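Local coordinates for protein probable N-acetyl-gamma-glutamyl-phosphate reductase, chloroplastic (PDB 1XYG) that probably catalyses the NADPH-dependent reduction of N-acetyl-L-glutamyl phosphate to the corresponding semialdehyde, the third step of arginine biosynthesis from glutamate, at residues R18-I32 and D79-P91. Residues are numbered along the deposited sequence; the frame is centred on the assembly and turned at random.
Sequences RIGLLGASGYTGAEI and DFSTVDAVFCCLP
Ile-32 lays its CD1 methyl over one face of the Phe-87 ring. This CH-pi contact runs 3.9 Å from Ile-32 CD1 to the ring centroid, only 9° off the normal. Ile-19 CG2 meets the edge of the same ring, 3.8 Å from Phe-87 CD2. Leu-21 CD1 reaches Phe-87 CB and Cys-89 SG. Phe-87 points to the sheet face of Ile-19 and Leu-21; its chi1 of -81°, with CG anti to the carbonyl carbon, turns the ring to meet Ile-19 CG2 and Ile-32 CD1.

Strands 18-22 and 85-88 run parallel, joined by bonds such as Gly-20 N to Ala-85 O and Phe-87 N to Gly-20 O, both 2.9 Å. At the start of the pair Asp-84 grips Arg-18 twice. Its OD2 takes Arg-18 N at 2.7 Å through the anti lone pair, and Asp-84 N donates to Arg-18 O at 2.8 Å. A leucine in place of Asp-84 would probably leave Arg-18 N without this acceptor, with only the backbone bond to Arg-18 O remaining of the two. The Arg-18 guanidinium lies with one face over Thr-82 O.

Gly-23 opens the glycine-rich turn into helix 27-37, the beta-alpha start of a Rossmann fold, as in NAD(P)-binding domains. Thr-28 OG1 lies 3.4 Å from Cys-89 CB. Strand 42-47 flanks Ile-19 and Leu-21, helix 329-343 packs on Ile-19 and Phe-87 through Leu-340, and helix 95-100 covers Leu-22 and Cys-88.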
ATOM      1  N   ARG A  18      26.026 -21.454  20.048  1.00 44.60           N
ATOM      2  CA  ARG A  18      26.583 -20.339  19.289  1.00 44.96           C
ATOM      3  C   ARG A  18      26.254 -20.516  17.820  1.00 42.24           C
ATOM      4  O   ARG A  18      26.671 -21.475  17.170  1.00 39.37           O
ATOM      5  CB  ARG A  18      28.088 -20.259  19.490  1.00 51.33           C
ATOM      6  CG  ARG A  18      28.452 -20.000  20.918  1.00 60.37           C
ATOM      7  CD  ARG A  18      29.920 -20.192  21.122  1.00 69.46           C
ATOM      8  NE  ARG A  18      30.680 -18.958  20.962  1.00 82.17           N
ATOM      9  CZ  ARG A  18      32.002 -18.899  21.051  1.00 89.84           C
ATOM     10  NH1 ARG A  18      32.691 -20.006  21.286  1.00 95.36           N
ATOM     11  NH2 ARG A  18      32.630 -17.739  20.933  1.00 95.24           N
ATOM     12  N   ILE A  19      25.488 -19.569  17.308  1.00 39.53           N
ATOM     13  CA  ILE A  19      25.044 -19.618  15.929  1.00 36.63           C
ATOM     14  C   ILE A  19      25.855 -18.784  14.949  1.00 35.40           C
ATOM     15  O   ILE A  19      26.224 -17.643  15.217  1.00 35.58           O
ATOM     16  CB  ILE A  19      23.580 -19.160  15.809  1.00 34.36           C
ATOM     17  CG1 ILE A  19      22.662 -20.096  16.595  1.00 34.67           C
ATOM     18  CG2 ILE A  19      23.188 -19.073  14.342  1.00 33.28           C
ATOM     19  CD1 ILE A  19      22.719 -21.556  16.139  1.00 33.75           C
ATOM     20  N   GLY A  20      26.114 -19.375  13.796  1.00 34.28           N
ATOM     21  CA  GLY A  20      26.828 -18.681  12.746  1.00 34.17           C
ATOM     22  C   GLY A  20      25.840 -18.422  11.620  1.00 33.52           C
ATOM     23  O   GLY A  20      25.085 -19.317  11.229  1.00 32.70           O
ATOM     24  N   LEU A  21      25.824 -17.199  11.107  1.00 32.72           N
ATOM     25  CA  LEU A  21      24.912 -16.846  10.026  1.00 33.68           C
ATOM     26  C   LEU A  21      25.702 -16.436   8.784  1.00 34.31           C
ATOM     27  O   LEU A  21      26.363 -15.402   8.782  1.00 34.64           O
ATOM     28  CB  LEU A  21      23.991 -15.700  10.477  1.00 32.12           C
ATOM     29  CG  LEU A  21      22.968 -15.104   9.493  1.00 32.81           C
ATOM     30  CD1 LEU A  21      22.020 -16.183   8.994  1.00 33.32           C
ATOM     31  CD2 LEU A  21      22.190 -13.983  10.179  1.00 31.01           C
ATOM     32  N   LEU A  22      25.649 -17.256   7.738  1.00 35.47           N
ATOM     33  CA  LEU A  22      26.362 -16.953   6.495  1.00 38.14           C
ATOM     34  C   LEU A  22      25.446 -16.190   5.546  1.00 38.29           C
ATOM     35  O   LEU A  22      24.489 -16.753   5.024  1.00 39.16           O
ATOM     36  CB  LEU A  22      26.840 -18.232   5.798  1.00 39.04           C
ATOM     37  CG  LEU A  22      28.091 -18.971   6.255  1.00 41.14           C
ATOM     38  CD1 LEU A  22      27.865 -19.602   7.610  1.00 43.71           C
ATOM     39  CD2 LEU A  22      28.415 -20.037   5.235  1.00 41.42           C
ATOM     40  N   GLY A  23      25.745 -14.914   5.322  1.00 38.58           N
ATOM     41  CA  GLY A  23      24.918 -14.106   4.447  1.00 38.08           C
ATOM     42  C   GLY A  23      23.840 -13.432   5.274  1.00 39.34           C
ATOM     43  O   GLY A  23      22.653 -13.736   5.146  1.00 39.68           O
ATOM     44  N   ALA A  24      24.257 -12.496   6.118  1.00 39.35           N
ATOM     45  CA  ALA A  24      23.339 -11.798   7.003  1.00 38.95           C
ATOM     46  C   ALA A  24      22.760 -10.491   6.478  1.00 38.16           C
ATOM     47  O   ALA A  24      21.871  -9.928   7.108  1.00 38.14           O
ATOM     48  CB  ALA A  24      24.030 -11.549   8.346  1.00 38.81           C
ATOM     49  N   SER A  25      23.229 -10.006   5.332  1.00 36.00           N
ATOM     50  CA  SER A  25      22.726  -8.732   4.823  1.00 36.41           C
ATOM     51  C   SER A  25      21.386  -8.783   4.074  1.00 35.95           C
ATOM     52  O   SER A  25      20.851  -7.742   3.685  1.00 36.72           O
ATOM     53  CB  SER A  25      23.788  -8.065   3.942  1.00 37.14           C
ATOM     54  OG  SER A  25      24.046  -8.830   2.786  1.00 39.54           O
ATOM     55  N   GLY A  26      20.840  -9.979   3.880  1.00 34.64           N
ATOM     56  CA  GLY A  26      19.570 -10.096   3.180  1.00 32.43           C
ATOM     57  C   GLY A  26      18.393 -10.206   4.133  1.00 31.75           C
ATOM     58  O   GLY A  26      18.579 -10.270   5.350  1.00 30.54           O
ATOM     59  N   TYR A  27      17.179 -10.236   3.585  1.00 28.89           N
ATOM     60  CA  TYR A  27      15.970 -10.329   4.400  1.00 27.85           C
ATOM     61  C   TYR A  27      15.861 -11.619   5.208  1.00 28.68           C
ATOM     62  O   TYR A  27      15.393 -11.597   6.353  1.00 28.01           O
ATOM     63  CB  TYR A  27      14.705 -10.173   3.536  1.00 24.41           C
ATOM     64  CG  TYR A  27      14.483  -8.780   2.967  1.00 23.13           C
ATOM     65  CD1 TYR A  27      14.790  -7.644   3.718  1.00 22.39           C
ATOM     66  CD2 TYR A  27      13.947  -8.596   1.681  1.00 21.95           C
ATOM     67  CE1 TYR A  27      14.579  -6.366   3.213  1.00 23.02           C
ATOM     68  CE2 TYR A  27      13.728  -7.312   1.167  1.00 21.30           C
ATOM     69  CZ  TYR A  27      14.052  -6.206   1.943  1.00 22.27           C
ATOM     70  OH  TYR A  27      13.872  -4.933   1.467  1.00 24.06           O
ATOM     71  N   THR A  28      16.262 -12.746   4.624  1.00 30.11           N
ATOM     72  CA  THR A  28      16.184 -14.007   5.356  1.00 31.28           C
ATOM     73  C   THR A  28      17.189 -13.970   6.507  1.00 30.79           C
ATOM     74  O   THR A  28      16.945 -14.529   7.572  1.00 31.76           O
ATOM     75  CB  THR A  28      16.450 -15.235   4.442  1.00 31.66           C
ATOM     76  OG1 THR A  28      17.721 -15.109   3.807  1.00 35.39           O
ATOM     77  CG2 THR A  28      15.370 -15.342   3.384  1.00 31.72           C
ATOM     78  N   GLY A  29      18.309 -13.287   6.293  1.00 30.32           N
ATOM     79  CA  GLY A  29      19.309 -13.167   7.339  1.00 29.83           C
ATOM     80  C   GLY A  29      18.750 -12.326   8.474  1.00 30.82           C
ATOM     81  O   GLY A  29      18.878 -12.681   9.647  1.00 30.18           O
ATOM     82  N   ALA A  30      18.117 -11.208   8.124  1.00 29.36           N
ATOM     83  CA  ALA A  30      17.524 -10.322   9.116  1.00 28.82           C
ATOM     84  C   ALA A  30      16.472 -11.088   9.911  1.00 28.84           C
ATOM     85  O   ALA A  30      16.366 -10.939  11.130  1.00 29.55           O
ATOM     86  CB  ALA A  30      16.895  -9.117   8.430  1.00 28.87           C
ATOM     87  N   GLU A  31      15.691 -11.913   9.219  1.00 28.10           N
ATOM     88  CA  GLU A  31      14.666 -12.710   9.886  1.00 27.89           C
ATOM     89  C   GLU A  31      15.275 -13.685  10.892  1.00 28.76           C
ATOM     90  O   GLU A  31      14.733 -13.880  11.980  1.00 28.93           O
ATOM     91  CB  GLU A  31      13.839 -13.483   8.856  1.00 28.00           C
ATOM     92  CG  GLU A  31      12.726 -12.668   8.201  1.00 27.14           C
ATOM     93  CD  GLU A  31      11.680 -12.195   9.200  1.00 26.86           C
ATOM     94  OE1 GLU A  31      11.903 -11.168   9.871  1.00 25.72           O
ATOM     95  OE2 GLU A  31      10.634 -12.863   9.318  1.00 26.11           O
ATOM     96  N   ILE A  32      16.391 -14.309  10.521  1.00 28.01           N
ATOM     97  CA  ILE A  32      17.064 -15.243  11.418  1.00 27.79           C
ATOM     98  C   ILE A  32      17.443 -14.487  12.685  1.00 27.76           C
ATOM     99  O   ILE A  32      17.172 -14.938  13.798  1.00 28.60           O
ATOM    100  CB  ILE A  32      18.350 -15.836  10.772  1.00 28.28           C
ATOM    101  CG1 ILE A  32      17.970 -16.890   9.727  1.00 28.40           C
ATOM    102  CG2 ILE A  32      19.234 -16.466  11.832  1.00 26.90           C
ATOM    103  CD1 ILE A  32      17.315 -18.134  10.312  1.00 27.94           C
ATOM    104  N   ASP A  79      35.848 -17.685  10.964  1.00 54.09           N
ATOM    105  CA  ASP A  79      36.348 -18.913  11.583  1.00 53.30           C
ATOM    106  C   ASP A  79      35.151 -19.722  12.087  1.00 51.94           C
ATOM    107  O   ASP A  79      34.555 -19.395  13.119  1.00 50.12           O
ATOM    108  CB  ASP A  79      37.277 -18.596  12.755  1.00 54.63           C
ATOM    109  CG  ASP A  79      38.058 -19.812  13.215  1.00 57.00           C
ATOM    110  OD1 ASP A  79      37.437 -20.872  13.431  1.00 57.02           O
ATOM    111  OD2 ASP A  79      39.293 -19.710  13.360  1.00 60.84           O
ATOM    112  N   PHE A  80      34.818 -20.784  11.361  1.00 50.26           N
ATOM    113  CA  PHE A  80      33.674 -21.617  11.700  1.00 50.48           C
ATOM    114  C   PHE A  80      33.844 -22.629  12.826  1.00 49.53           C
ATOM    115  O   PHE A  80      32.897 -23.338  13.171  1.00 49.68           O
ATOM    116  CB  PHE A  80      33.167 -22.296  10.429  1.00 50.48           C
ATOM    117  CG  PHE A  80      32.540 -21.334   9.464  1.00 51.92           C
ATOM    118  CD1 PHE A  80      31.305 -20.759   9.747  1.00 50.30           C
ATOM    119  CD2 PHE A  80      33.214 -20.941   8.313  1.00 51.76           C
ATOM    120  CE1 PHE A  80      30.758 -19.805   8.906  1.00 50.63           C
ATOM    121  CE2 PHE A  80      32.667 -19.980   7.463  1.00 51.93           C
ATOM    122  CZ  PHE A  80      31.438 -19.413   7.761  1.00 50.22           C
ATOM    123  N   SER A  81      35.038 -22.696  13.404  1.00 48.67           N
ATOM    124  CA  SER A  81      35.274 -23.612  14.515  1.00 47.91           C
ATOM    125  C   SER A  81      34.791 -22.867  15.756  1.00 48.09           C
ATOM    126  O   SER A  81      34.796 -23.391  16.872  1.00 46.45           O
ATOM    127  CB  SER A  81      36.768 -23.943  14.638  1.00 47.55           C
ATOM    128  OG  SER A  81      37.527 -22.817  15.052  1.00 48.15           O
ATOM    129  N   THR A  82      34.360 -21.631  15.529  1.00 47.47           N
ATOM    130  CA  THR A  82      33.870 -20.755  16.583  1.00 46.33           C
ATOM    131  C   THR A  82      32.353 -20.863  16.805  1.00 45.19           C
ATOM    132  O   THR A  82      31.807 -20.191  17.680  1.00 44.83           O
ATOM    133  CB  THR A  82      34.208 -19.294  16.242  1.00 47.89           C
ATOM    134  OG1 THR A  82      35.595 -19.201  15.896  1.00 50.64           O
ATOM    135  CG2 THR A  82      33.927 -18.381  17.428  1.00 48.01           C
ATOM    136  N   VAL A  83      31.673 -21.695  16.018  1.00 42.18           N
ATOM    137  CA  VAL A  83      30.225 -21.845  16.163  1.00 40.87           C
ATOM    138  C   VAL A  83      29.787 -23.302  16.234  1.00 40.72           C
ATOM    139  O   VAL A  83      30.513 -24.196  15.807  1.00 39.90           O
ATOM    140  CB  VAL A  83      29.462 -21.142  15.011  1.00 39.58           C
ATOM    141  CG1 VAL A  83      29.639 -19.630  15.116  1.00 38.32           C
ATOM    142  CG2 VAL A  83      29.970 -21.634  13.666  1.00 38.23           C
ATOM    143  N   ASP A  84      28.591 -23.528  16.775  1.00 41.04           N
ATOM    144  CA  ASP A  84      28.046 -24.876  16.936  1.00 40.59           C
ATOM    145  C   ASP A  84      27.148 -25.297  15.780  1.00 40.51           C
ATOM    146  O   ASP A  84      27.181 -26.447  15.344  1.00 40.75           O
ATOM    147  CB  ASP A  84      27.268 -24.959  18.248  1.00 41.73           C
ATOM    148  CG  ASP A  84      28.103 -24.543  19.442  1.00 41.58           C
ATOM    149  OD1 ASP A  84      29.114 -25.215  19.723  1.00 43.22           O
ATOM    150  OD2 ASP A  84      27.752 -23.541  20.094  1.00 42.18           O
ATOM    151  N   ALA A  85      26.326 -24.367  15.309  1.00 41.16           N
ATOM    152  CA  ALA A  85      25.433 -24.622  14.185  1.00 39.95           C
ATOM    153  C   ALA A  85      25.457 -23.410  13.254  1.00 39.03           C
ATOM    154  O   ALA A  85      25.787 -22.297  13.666  1.00 37.72           O
ATOM    155  CB  ALA A  85      24.012 -24.890  14.680  1.00 38.48           C
ATOM    156  N   VAL A  86      25.096 -23.631  11.998  1.00 37.92           N
ATOM    157  CA  VAL A  86      25.107 -22.566  11.008  1.00 36.44           C
ATOM    158  C   VAL A  86      23.841 -22.480  10.162  1.00 35.08           C
ATOM    159  O   VAL A  86      23.245 -23.496   9.808  1.00 34.31           O
ATOM    160  CB  VAL A  86      26.321 -22.747  10.054  1.00 37.15           C
ATOM    161  CG1 VAL A  86      26.095 -21.990   8.766  1.00 38.25           C
ATOM    162  CG2 VAL A  86      27.603 -22.272  10.728  1.00 37.84           C
ATOM    163  N   PHE A  87      23.439 -21.250   9.857  1.00 33.59           N
ATOM    164  CA  PHE A  87      22.291 -20.980   8.998  1.00 34.18           C
ATOM    165  C   PHE A  87      22.914 -20.353   7.759  1.00 35.53           C
ATOM    166  O   PHE A  87      23.662 -19.379   7.860  1.00 36.21           O
ATOM    167  CB  PHE A  87      21.335 -19.961   9.632  1.00 32.12           C
ATOM    168  CG  PHE A  87      20.398 -20.544  10.656  1.00 30.28           C
ATOM    169  CD1 PHE A  87      19.425 -21.469  10.284  1.00 29.24           C
ATOM    170  CD2 PHE A  87      20.470 -20.148  11.988  1.00 27.58           C
ATOM    171  CE1 PHE A  87      18.529 -21.990  11.224  1.00 28.91           C
ATOM    172  CE2 PHE A  87      19.580 -20.662  12.943  1.00 29.09           C
ATOM    173  CZ  PHE A  87      18.606 -21.586  12.558  1.00 29.36           C
ATOM    174  N   CYS A  88      22.627 -20.904   6.591  1.00 35.93           N
ATOM    175  CA  CYS A  88      23.190 -20.339   5.378  1.00 37.39           C
ATOM    176  C   CYS A  88      22.134 -19.633   4.533  1.00 37.08           C
ATOM    177  O   CYS A  88      21.155 -20.244   4.098  1.00 36.79           O
ATOM    178  CB  CYS A  88      23.878 -21.426   4.551  1.00 38.73           C
ATOM    179  SG  CYS A  88      24.537 -20.786   3.000  1.00 45.62           S
ATOM    180  N   CYS A  89      22.339 -18.340   4.304  1.00 37.26           N
ATOM    181  CA  CYS A  89      21.407 -17.548   3.509  1.00 39.72           C
ATOM    182  C   CYS A  89      22.075 -16.935   2.280  1.00 41.12           C
ATOM    183  O   CYS A  89      21.779 -15.801   1.924  1.00 41.26           O
ATOM    184  CB  CYS A  89      20.794 -16.432   4.365  1.00 38.74           C
ATOM    185  SG  CYS A  89      19.821 -16.995   5.790  1.00 40.12           S
ATOM    186  N   LEU A  90      22.973 -17.673   1.638  1.00 43.52           N
ATOM    187  CA  LEU A  90      23.661 -17.176   0.447  1.00 46.01           C
ATOM    188  C   LEU A  90      22.811 -17.489  -0.789  1.00 49.06           C
ATOM    189  O   LEU A  90      21.813 -18.212  -0.701  1.00 48.83           O
ATOM    190  CB  LEU A  90      25.042 -17.832   0.337  1.00 44.96           C
ATOM    191  CG  LEU A  90      25.954 -17.456   1.509  1.00 43.83           C
ATOM    192  CD1 LEU A  90      27.246 -18.253   1.463  1.00 43.42           C
ATOM    193  CD2 LEU A  90      26.229 -15.961   1.447  1.00 41.74           C
ATOM    194  N   PRO A  91      23.165 -16.914  -1.949  1.00 52.35           N
ATOM    195  CA  PRO A  91      22.378 -17.192  -3.154  1.00 55.61           C
ATOM    196  C   PRO A  91      22.649 -18.581  -3.723  1.00 58.17           C
ATOM    197  O   PRO A  91      23.602 -19.259  -3.320  1.00 57.44           O
ATOM    198  CB  PRO A  91      22.813 -16.089  -4.112  1.00 55.08           C
ATOM    199  CG  PRO A  91      23.197 -14.967  -3.181  1.00 54.33           C
ATOM    200  CD  PRO A  91      23.969 -15.692  -2.129  1.00 54.36           C
TER
HETATM  201  O   HOH W   1      31.646 -22.925  20.042  1.00 44.37           O